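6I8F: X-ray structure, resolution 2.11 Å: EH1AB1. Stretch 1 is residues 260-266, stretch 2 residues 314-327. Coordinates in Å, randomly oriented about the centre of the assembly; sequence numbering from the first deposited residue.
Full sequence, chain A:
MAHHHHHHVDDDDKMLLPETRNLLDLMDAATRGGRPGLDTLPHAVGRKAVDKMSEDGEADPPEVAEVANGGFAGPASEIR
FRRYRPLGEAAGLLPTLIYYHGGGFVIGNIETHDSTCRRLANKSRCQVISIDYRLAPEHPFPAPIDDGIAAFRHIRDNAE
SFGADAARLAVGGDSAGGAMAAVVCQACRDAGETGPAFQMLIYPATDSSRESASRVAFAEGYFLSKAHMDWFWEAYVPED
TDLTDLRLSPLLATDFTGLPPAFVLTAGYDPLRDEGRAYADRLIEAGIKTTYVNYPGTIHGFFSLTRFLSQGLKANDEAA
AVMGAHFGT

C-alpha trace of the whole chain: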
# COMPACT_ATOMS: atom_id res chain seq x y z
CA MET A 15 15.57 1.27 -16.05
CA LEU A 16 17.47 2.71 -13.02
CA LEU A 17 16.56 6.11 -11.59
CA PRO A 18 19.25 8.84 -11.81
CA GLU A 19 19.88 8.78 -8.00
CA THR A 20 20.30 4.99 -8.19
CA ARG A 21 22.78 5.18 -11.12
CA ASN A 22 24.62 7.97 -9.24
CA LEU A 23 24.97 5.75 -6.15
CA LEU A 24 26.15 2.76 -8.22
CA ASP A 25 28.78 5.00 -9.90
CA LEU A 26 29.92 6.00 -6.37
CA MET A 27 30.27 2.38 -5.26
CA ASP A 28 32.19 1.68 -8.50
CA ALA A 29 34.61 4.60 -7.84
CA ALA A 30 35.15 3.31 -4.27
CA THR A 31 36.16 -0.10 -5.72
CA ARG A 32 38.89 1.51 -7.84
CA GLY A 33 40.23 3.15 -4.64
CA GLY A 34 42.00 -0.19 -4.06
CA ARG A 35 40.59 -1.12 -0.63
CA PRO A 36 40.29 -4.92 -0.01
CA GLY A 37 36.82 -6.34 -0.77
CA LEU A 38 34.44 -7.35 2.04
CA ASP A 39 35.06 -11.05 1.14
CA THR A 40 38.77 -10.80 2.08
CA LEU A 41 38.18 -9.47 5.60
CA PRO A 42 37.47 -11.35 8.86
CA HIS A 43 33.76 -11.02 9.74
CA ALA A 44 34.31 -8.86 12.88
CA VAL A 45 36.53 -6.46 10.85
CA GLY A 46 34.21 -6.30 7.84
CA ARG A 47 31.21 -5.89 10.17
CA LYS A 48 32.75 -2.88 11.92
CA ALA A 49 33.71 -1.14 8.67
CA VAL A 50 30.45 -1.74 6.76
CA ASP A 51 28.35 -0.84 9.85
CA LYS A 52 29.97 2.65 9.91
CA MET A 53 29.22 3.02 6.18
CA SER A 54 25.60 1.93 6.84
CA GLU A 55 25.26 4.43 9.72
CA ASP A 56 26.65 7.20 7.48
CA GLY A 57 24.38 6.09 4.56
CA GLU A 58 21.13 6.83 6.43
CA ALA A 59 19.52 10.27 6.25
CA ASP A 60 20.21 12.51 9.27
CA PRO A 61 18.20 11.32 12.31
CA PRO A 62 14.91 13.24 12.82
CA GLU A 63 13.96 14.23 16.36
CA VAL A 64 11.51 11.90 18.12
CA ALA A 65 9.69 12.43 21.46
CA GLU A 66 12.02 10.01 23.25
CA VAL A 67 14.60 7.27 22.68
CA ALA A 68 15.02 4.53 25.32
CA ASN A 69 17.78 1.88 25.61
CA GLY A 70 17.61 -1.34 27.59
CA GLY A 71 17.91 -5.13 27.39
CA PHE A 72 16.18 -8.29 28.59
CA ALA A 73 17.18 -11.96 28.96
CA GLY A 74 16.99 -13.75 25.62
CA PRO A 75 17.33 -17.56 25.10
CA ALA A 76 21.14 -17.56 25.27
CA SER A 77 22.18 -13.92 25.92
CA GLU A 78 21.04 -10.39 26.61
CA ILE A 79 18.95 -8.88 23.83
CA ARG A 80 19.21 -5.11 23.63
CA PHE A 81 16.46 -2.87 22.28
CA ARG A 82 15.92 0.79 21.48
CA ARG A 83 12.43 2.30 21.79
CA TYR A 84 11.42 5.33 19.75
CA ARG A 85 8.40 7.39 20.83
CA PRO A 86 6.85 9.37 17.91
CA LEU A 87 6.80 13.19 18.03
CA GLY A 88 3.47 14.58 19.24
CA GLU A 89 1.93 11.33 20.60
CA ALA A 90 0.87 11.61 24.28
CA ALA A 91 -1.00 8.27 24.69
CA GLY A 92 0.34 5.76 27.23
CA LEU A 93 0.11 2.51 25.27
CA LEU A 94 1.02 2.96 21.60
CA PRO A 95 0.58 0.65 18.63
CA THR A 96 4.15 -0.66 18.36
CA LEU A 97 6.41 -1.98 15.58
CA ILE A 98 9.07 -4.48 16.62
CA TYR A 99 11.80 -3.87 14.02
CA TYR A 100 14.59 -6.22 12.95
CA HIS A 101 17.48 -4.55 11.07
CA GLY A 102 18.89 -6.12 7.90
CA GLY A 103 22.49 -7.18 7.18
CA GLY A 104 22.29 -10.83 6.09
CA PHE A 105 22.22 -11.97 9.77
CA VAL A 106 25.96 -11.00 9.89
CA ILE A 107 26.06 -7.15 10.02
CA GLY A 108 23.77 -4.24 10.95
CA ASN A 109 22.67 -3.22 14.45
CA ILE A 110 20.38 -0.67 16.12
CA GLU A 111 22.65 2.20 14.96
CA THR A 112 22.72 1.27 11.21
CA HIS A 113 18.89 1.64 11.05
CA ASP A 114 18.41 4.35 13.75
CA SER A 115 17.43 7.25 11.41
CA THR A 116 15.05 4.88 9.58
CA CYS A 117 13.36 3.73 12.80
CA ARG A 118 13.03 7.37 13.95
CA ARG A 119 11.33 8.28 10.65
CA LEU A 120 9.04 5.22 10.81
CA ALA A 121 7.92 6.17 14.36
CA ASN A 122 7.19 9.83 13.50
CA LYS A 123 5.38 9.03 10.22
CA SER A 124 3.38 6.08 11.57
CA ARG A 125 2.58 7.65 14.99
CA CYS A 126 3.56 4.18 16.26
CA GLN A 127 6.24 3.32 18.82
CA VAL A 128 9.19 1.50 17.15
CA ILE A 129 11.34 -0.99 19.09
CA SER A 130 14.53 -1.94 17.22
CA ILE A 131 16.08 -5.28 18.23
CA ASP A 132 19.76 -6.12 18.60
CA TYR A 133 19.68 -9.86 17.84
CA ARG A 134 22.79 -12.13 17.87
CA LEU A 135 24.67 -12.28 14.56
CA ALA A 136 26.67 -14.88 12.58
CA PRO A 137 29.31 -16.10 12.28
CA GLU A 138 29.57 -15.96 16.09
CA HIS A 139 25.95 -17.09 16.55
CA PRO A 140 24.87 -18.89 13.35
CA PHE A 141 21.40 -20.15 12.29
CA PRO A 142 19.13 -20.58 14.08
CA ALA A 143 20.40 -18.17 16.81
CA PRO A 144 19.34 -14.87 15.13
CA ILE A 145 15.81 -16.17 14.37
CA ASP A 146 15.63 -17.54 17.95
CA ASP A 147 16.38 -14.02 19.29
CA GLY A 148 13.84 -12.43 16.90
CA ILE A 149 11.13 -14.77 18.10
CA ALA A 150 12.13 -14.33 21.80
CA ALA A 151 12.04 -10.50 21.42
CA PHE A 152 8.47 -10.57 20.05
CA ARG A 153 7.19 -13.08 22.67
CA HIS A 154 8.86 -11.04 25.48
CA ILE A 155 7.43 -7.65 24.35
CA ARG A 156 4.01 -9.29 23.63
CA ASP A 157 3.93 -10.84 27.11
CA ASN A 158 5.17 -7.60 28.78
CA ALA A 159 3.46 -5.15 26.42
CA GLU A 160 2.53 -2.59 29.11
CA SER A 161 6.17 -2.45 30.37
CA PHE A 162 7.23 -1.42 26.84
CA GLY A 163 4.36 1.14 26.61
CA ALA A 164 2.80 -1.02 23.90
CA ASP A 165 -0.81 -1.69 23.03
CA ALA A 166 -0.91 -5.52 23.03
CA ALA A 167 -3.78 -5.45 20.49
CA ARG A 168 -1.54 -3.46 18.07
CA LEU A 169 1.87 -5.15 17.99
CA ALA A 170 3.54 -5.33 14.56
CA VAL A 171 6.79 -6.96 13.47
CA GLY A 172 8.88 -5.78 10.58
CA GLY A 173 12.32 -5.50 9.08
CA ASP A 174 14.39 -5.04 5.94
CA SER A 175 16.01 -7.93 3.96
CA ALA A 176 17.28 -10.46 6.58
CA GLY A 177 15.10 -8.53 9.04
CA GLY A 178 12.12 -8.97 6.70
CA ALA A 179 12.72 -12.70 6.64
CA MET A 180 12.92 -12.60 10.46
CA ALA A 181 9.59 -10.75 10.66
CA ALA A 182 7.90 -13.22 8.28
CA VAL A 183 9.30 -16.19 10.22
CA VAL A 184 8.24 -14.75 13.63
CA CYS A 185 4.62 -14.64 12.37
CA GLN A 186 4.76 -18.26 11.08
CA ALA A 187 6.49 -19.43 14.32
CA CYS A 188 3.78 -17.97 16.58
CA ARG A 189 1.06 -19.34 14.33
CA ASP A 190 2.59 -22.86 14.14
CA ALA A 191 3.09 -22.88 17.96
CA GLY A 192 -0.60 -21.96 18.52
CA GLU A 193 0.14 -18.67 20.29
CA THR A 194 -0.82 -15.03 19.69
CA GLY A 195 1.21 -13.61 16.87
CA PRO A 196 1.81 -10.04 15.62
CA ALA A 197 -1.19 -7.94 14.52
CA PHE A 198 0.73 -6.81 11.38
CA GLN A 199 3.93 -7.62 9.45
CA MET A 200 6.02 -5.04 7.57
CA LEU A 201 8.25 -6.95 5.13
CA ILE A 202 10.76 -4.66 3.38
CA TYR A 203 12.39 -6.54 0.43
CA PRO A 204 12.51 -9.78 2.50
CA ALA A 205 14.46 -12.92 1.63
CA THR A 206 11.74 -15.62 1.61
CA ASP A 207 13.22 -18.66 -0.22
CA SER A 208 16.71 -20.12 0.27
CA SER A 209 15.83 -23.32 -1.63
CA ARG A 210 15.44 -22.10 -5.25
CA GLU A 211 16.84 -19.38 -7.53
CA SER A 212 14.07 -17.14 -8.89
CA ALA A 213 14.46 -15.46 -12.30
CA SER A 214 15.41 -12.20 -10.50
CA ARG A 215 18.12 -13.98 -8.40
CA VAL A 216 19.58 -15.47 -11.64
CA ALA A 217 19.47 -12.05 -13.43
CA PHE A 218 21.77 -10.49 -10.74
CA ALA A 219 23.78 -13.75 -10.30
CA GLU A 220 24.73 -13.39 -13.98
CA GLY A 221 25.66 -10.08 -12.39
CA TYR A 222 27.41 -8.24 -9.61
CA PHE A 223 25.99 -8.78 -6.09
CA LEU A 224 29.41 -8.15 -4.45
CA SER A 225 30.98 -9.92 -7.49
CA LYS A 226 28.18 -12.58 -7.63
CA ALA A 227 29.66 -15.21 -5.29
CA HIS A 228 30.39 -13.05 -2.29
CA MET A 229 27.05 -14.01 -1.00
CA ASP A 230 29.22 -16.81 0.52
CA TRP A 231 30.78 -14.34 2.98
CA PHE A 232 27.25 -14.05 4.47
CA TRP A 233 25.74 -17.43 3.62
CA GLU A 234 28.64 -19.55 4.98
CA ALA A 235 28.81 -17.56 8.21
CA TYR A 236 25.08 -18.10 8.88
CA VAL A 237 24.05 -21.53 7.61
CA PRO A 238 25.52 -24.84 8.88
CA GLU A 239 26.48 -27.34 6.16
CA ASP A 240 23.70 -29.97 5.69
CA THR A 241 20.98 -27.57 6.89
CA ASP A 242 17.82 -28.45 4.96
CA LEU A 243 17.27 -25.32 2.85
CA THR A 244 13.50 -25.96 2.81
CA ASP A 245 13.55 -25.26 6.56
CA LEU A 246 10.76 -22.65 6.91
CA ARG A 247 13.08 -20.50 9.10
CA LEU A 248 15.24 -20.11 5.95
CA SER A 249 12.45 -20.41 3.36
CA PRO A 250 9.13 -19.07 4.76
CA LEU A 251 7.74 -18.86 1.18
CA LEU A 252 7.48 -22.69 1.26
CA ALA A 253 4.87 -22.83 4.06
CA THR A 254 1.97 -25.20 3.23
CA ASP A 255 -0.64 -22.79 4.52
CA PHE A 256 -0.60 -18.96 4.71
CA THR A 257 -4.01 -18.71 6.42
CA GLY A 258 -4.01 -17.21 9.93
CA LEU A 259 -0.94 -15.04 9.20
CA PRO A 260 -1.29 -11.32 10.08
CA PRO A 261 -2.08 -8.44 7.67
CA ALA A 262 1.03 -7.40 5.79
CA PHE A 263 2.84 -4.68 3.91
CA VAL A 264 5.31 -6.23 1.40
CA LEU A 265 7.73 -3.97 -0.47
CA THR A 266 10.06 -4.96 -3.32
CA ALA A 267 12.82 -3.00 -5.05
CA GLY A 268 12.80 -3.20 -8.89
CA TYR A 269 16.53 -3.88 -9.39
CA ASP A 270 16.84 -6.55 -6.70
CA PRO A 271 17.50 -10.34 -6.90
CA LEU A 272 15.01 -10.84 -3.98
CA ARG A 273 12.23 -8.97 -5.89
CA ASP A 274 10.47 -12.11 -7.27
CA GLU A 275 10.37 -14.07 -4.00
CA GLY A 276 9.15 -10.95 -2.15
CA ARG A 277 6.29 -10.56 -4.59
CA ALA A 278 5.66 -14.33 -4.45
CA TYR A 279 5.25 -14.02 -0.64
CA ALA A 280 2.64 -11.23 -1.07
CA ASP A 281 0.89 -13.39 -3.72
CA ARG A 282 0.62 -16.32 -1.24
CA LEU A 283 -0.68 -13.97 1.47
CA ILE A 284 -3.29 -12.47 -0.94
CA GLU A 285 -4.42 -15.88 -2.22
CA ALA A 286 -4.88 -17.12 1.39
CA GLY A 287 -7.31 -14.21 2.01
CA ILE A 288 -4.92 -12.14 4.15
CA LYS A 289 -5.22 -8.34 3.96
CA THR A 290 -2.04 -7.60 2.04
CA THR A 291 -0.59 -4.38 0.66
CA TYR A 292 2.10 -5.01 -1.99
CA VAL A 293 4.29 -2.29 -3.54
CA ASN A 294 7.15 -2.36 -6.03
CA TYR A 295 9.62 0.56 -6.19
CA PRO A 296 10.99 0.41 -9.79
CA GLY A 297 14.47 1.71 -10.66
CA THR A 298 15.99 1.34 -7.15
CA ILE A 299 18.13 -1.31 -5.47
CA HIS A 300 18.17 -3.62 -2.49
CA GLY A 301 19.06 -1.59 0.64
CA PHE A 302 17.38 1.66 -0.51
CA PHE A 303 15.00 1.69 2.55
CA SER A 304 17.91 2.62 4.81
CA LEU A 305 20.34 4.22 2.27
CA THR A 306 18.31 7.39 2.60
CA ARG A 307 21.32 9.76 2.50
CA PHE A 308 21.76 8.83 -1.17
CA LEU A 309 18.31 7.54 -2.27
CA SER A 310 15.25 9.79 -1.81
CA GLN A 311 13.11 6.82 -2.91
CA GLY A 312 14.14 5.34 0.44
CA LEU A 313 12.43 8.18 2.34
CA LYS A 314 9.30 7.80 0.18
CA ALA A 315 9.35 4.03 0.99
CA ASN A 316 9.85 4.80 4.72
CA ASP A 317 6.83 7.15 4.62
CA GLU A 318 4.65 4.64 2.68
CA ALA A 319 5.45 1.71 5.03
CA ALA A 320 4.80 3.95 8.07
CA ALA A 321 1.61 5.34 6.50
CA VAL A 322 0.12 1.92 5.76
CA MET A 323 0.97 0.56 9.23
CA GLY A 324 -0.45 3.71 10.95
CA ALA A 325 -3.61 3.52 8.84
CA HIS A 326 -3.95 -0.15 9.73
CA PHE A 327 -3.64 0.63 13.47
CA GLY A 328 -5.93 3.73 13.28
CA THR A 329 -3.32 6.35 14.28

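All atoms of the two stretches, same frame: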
# COMPACT_ATOMS: atom_id res chain seq x y z
N PRO A 260 -0.77 -12.67 9.91
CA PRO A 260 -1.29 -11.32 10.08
C PRO A 260 -1.27 -10.45 8.83
O PRO A 260 -0.50 -10.70 7.90
CB PRO A 260 -0.38 -10.69 11.14
CG PRO A 260 0.86 -11.54 11.19
CD PRO A 260 0.52 -12.88 10.58
N PRO A 261 -2.10 -9.39 8.78
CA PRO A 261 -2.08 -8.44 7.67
C PRO A 261 -0.65 -7.92 7.45
O PRO A 261 0.13 -7.82 8.38
CB PRO A 261 -3.04 -7.32 8.12
CG PRO A 261 -3.96 -8.00 9.11
CD PRO A 261 -3.11 -9.05 9.79
N ALA A 262 -0.33 -7.60 6.19
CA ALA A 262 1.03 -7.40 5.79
C ALA A 262 1.14 -6.19 4.86
O ALA A 262 0.19 -5.83 4.18
CB ALA A 262 1.53 -8.66 5.09
N PHE A 263 2.33 -5.58 4.90
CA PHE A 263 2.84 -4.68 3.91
C PHE A 263 4.11 -5.33 3.36
O PHE A 263 5.02 -5.62 4.13
CB PHE A 263 3.11 -3.31 4.53
CG PHE A 263 3.80 -2.32 3.62
CD1 PHE A 263 3.07 -1.52 2.76
CD2 PHE A 263 5.17 -2.17 3.64
CE1 PHE A 263 3.70 -0.61 1.93
CE2 PHE A 263 5.80 -1.27 2.80
CZ PHE A 263 5.06 -0.48 1.97
N VAL A 264 4.16 -5.58 2.04
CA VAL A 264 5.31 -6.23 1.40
C VAL A 264 5.84 -5.28 0.31
O VAL A 264 5.10 -4.89 -0.59
CB VAL A 264 4.94 -7.61 0.82
CG1 VAL A 264 6.16 -8.31 0.25
CG2 VAL A 264 4.25 -8.50 1.84
N LEU A 265 7.11 -4.89 0.44
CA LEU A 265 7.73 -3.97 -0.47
C LEU A 265 8.87 -4.69 -1.20
O LEU A 265 9.66 -5.39 -0.56
CB LEU A 265 8.25 -2.76 0.31
CG LEU A 265 8.91 -1.66 -0.52
CD1 LEU A 265 8.71 -0.30 0.12
CD2 LEU A 265 10.40 -1.93 -0.71
N THR A 266 8.92 -4.52 -2.53
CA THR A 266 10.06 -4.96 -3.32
C THR A 266 10.72 -3.76 -4.02
O THR A 266 10.08 -2.76 -4.36
CB THR A 266 9.69 -6.05 -4.34
OG1 THR A 266 8.68 -5.53 -5.20
CG2 THR A 266 9.24 -7.33 -3.68
N LYS A 314 10.66 8.04 0.66
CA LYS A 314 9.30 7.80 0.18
C LYS A 314 8.81 6.43 0.66
O LYS A 314 7.70 6.34 1.14
CB LYS A 314 9.24 7.93 -1.35
CG LYS A 314 9.55 9.32 -1.88
CD LYS A 314 8.34 10.07 -2.40
CE LYS A 314 8.50 11.58 -2.31
NZ LYS A 314 9.70 12.03 -3.07
N ALA A 315 9.68 5.40 0.57
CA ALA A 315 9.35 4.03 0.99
C ALA A 315 9.13 3.96 2.50
O ALA A 315 8.18 3.29 2.95
CB ALA A 315 10.42 3.06 0.57
N ASN A 316 10.01 4.62 3.27
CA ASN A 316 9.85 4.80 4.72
C ASN A 316 8.43 5.32 5.01
O ASN A 316 7.67 4.72 5.78
CB ASN A 316 10.87 5.78 5.32
CG ASN A 316 12.31 5.30 5.36
OD1 ASN A 316 13.21 6.11 5.66
ND2 ASN A 316 12.56 4.03 5.07
N ASP A 317 8.09 6.45 4.38
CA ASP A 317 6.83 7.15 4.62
C ASP A 317 5.64 6.25 4.23
O ASP A 317 4.62 6.24 4.93
CB ASP A 317 6.81 8.50 3.91
CG ASP A 317 7.86 9.46 4.45
OD1 ASP A 317 8.50 9.12 5.48
OD2 ASP A 317 8.06 10.53 3.84
N GLU A 318 5.75 5.52 3.12
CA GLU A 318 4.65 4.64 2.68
C GLU A 318 4.45 3.48 3.67
O GLU A 318 3.33 3.16 4.05
CB GLU A 318 4.89 4.09 1.27
CG GLU A 318 3.76 3.19 0.83
CD GLU A 318 3.75 2.76 -0.63
OE1 GLU A 318 4.70 3.09 -1.38
OE2 GLU A 318 2.78 2.08 -0.99
N ALA A 319 5.53 2.82 4.08
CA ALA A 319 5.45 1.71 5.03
C ALA A 319 4.80 2.19 6.34
O ALA A 319 3.85 1.58 6.85
CB ALA A 319 6.83 1.15 5.27
N ALA A 320 5.30 3.32 6.85
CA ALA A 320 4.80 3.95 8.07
C ALA A 320 3.31 4.29 7.91
O ALA A 320 2.52 4.06 8.81
CB ALA A 320 5.62 5.18 8.37
N ALA A 321 2.95 4.87 6.76
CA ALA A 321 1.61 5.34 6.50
C ALA A 321 0.63 4.17 6.52
O ALA A 321 -0.43 4.27 7.11
CB ALA A 321 1.57 6.04 5.16
N VAL A 322 0.99 3.07 5.86
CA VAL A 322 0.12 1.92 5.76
C VAL A 322 -0.06 1.28 7.15
O VAL A 322 -1.16 0.87 7.52
CB VAL A 322 0.65 0.92 4.71
CG1 VAL A 322 -0.10 -0.40 4.74
CG2 VAL A 322 0.64 1.52 3.31
N MET A 323 1.04 1.15 7.90
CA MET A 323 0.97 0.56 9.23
C MET A 323 0.08 1.43 10.13
O MET A 323 -0.80 0.92 10.82
CB MET A 323 2.35 0.42 9.87
CG MET A 323 2.27 -0.23 11.26
SD MET A 323 3.90 -0.58 11.94
CE MET A 323 4.53 1.09 12.08
N GLY A 324 0.32 2.75 10.14
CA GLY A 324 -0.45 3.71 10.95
C GLY A 324 -1.93 3.68 10.63
O GLY A 324 -2.79 3.71 11.54
N ALA A 325 -2.24 3.64 9.33
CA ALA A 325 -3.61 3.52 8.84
C ALA A 325 -4.23 2.21 9.34
O ALA A 325 -5.39 2.18 9.78
CB ALA A 325 -3.63 3.58 7.33
N HIS A 326 -3.44 1.13 9.29
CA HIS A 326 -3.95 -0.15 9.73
C HIS A 326 -4.32 -0.08 11.22
O HIS A 326 -5.33 -0.60 11.63
CB HIS A 326 -2.95 -1.28 9.44
CG HIS A 326 -3.50 -2.62 9.79
ND1 HIS A 326 -4.43 -3.28 9.00
CD2 HIS A 326 -3.31 -3.40 10.88
CE1 HIS A 326 -4.77 -4.42 9.58
NE2 HIS A 326 -4.09 -4.53 10.73
N PHE A 327 -3.48 0.59 12.02
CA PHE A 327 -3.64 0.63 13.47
C PHE A 327 -4.51 1.81 13.94
O PHE A 327 -4.75 1.95 15.14
CB PHE A 327 -2.25 0.67 14.13
CG PHE A 327 -1.55 -0.66 14.20
CD1 PHE A 327 -2.26 -1.85 14.30
CD2 PHE A 327 -0.16 -0.73 14.22
CE1 PHE A 327 -1.60 -3.07 14.39
CE2 PHE A 327 0.49 -1.95 14.31
CZ PHE A 327 -0.22 -3.12 14.39

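A strand, with the proline just before it, packs on a helix through apolar and CH-pi contacts. The axes of strand 262-266 and helix 314-327 pass 9.3 Å apart and run nearly antiparallel, at 169°, so every second residue from Pro-261 to Leu-265 meets the helix, in reverse order along it. No hydrogen bond crosses between the stretches. The 308 Å² buried between them, both sides summed, comes mainly from apolar contact, and the backbone amides from Glu-318 to Phe-327 bond to carbonyls four residues back, from Glu-318 N to Lys-314 O (2.9 Å) through to Phe-327 N to Met-323 O (3.0 Å).

Phe-263 is the centre of the contact, with 92 Å² covered. Its chi1 is t and its chi2 86°, which carries the ring out from the strand to the helix backbone. There Ala-319 CA sits 4.0 Å from the centroid of the Phe-263 ring, 22° off the normal, a CH-pi contact over one face. Alanine suits this position because its small side chain leaves the backbone accessible: the CA atoms of Phe-263 and Ala-319 are 7.0 Å apart, and the methyl, pointing sideways, still contributes an apolar contact, Ala-319 CB to Phe-263 CE2 at 3.6 Å. Val-322, one turn further on from Glu-318, points toward the strand and sets its CG1 3.9 Å from Phe-263 CD1. Glu-318 also points toward the strand, its chain extended (t, t), with CG 4.0 Å and OE2 4.1 Å from Phe-263 CE1. An acidic residue can sit beside a phenylalanine here with both carboxylate oxygens hydrogen-bonded elsewhere in the structure.

The other contacts lie before and after Phe-263 in sequence. Leu-265 gives up 35 Å² and places CD1 3.8 Å from Ala-315 CB, a branched side chain spanning to a small methyl one helical turn before Ala-319. Toward the other end, Pro-261 packs its CB 3.7 Å from His-326 CE1, covering 33 Å² of the proline and 36 Å² of the histidine. With chi1 t, the imidazole reaches over to the compact proline ring, an oblique approach, with Pro-261 CA and His-326 CA 8.7 Å apart.

From Pro-261 to Leu-265 the contacts alternate: Pro-261, just before the strand, and Phe-263 and Leu-265 within it point toward the helix, while Ala-262 points away and Val-264 is out of reach. The helix answers with small residues at Ala-315 and Ala-319, and larger side chains at Glu-318, Val-322 and His-326.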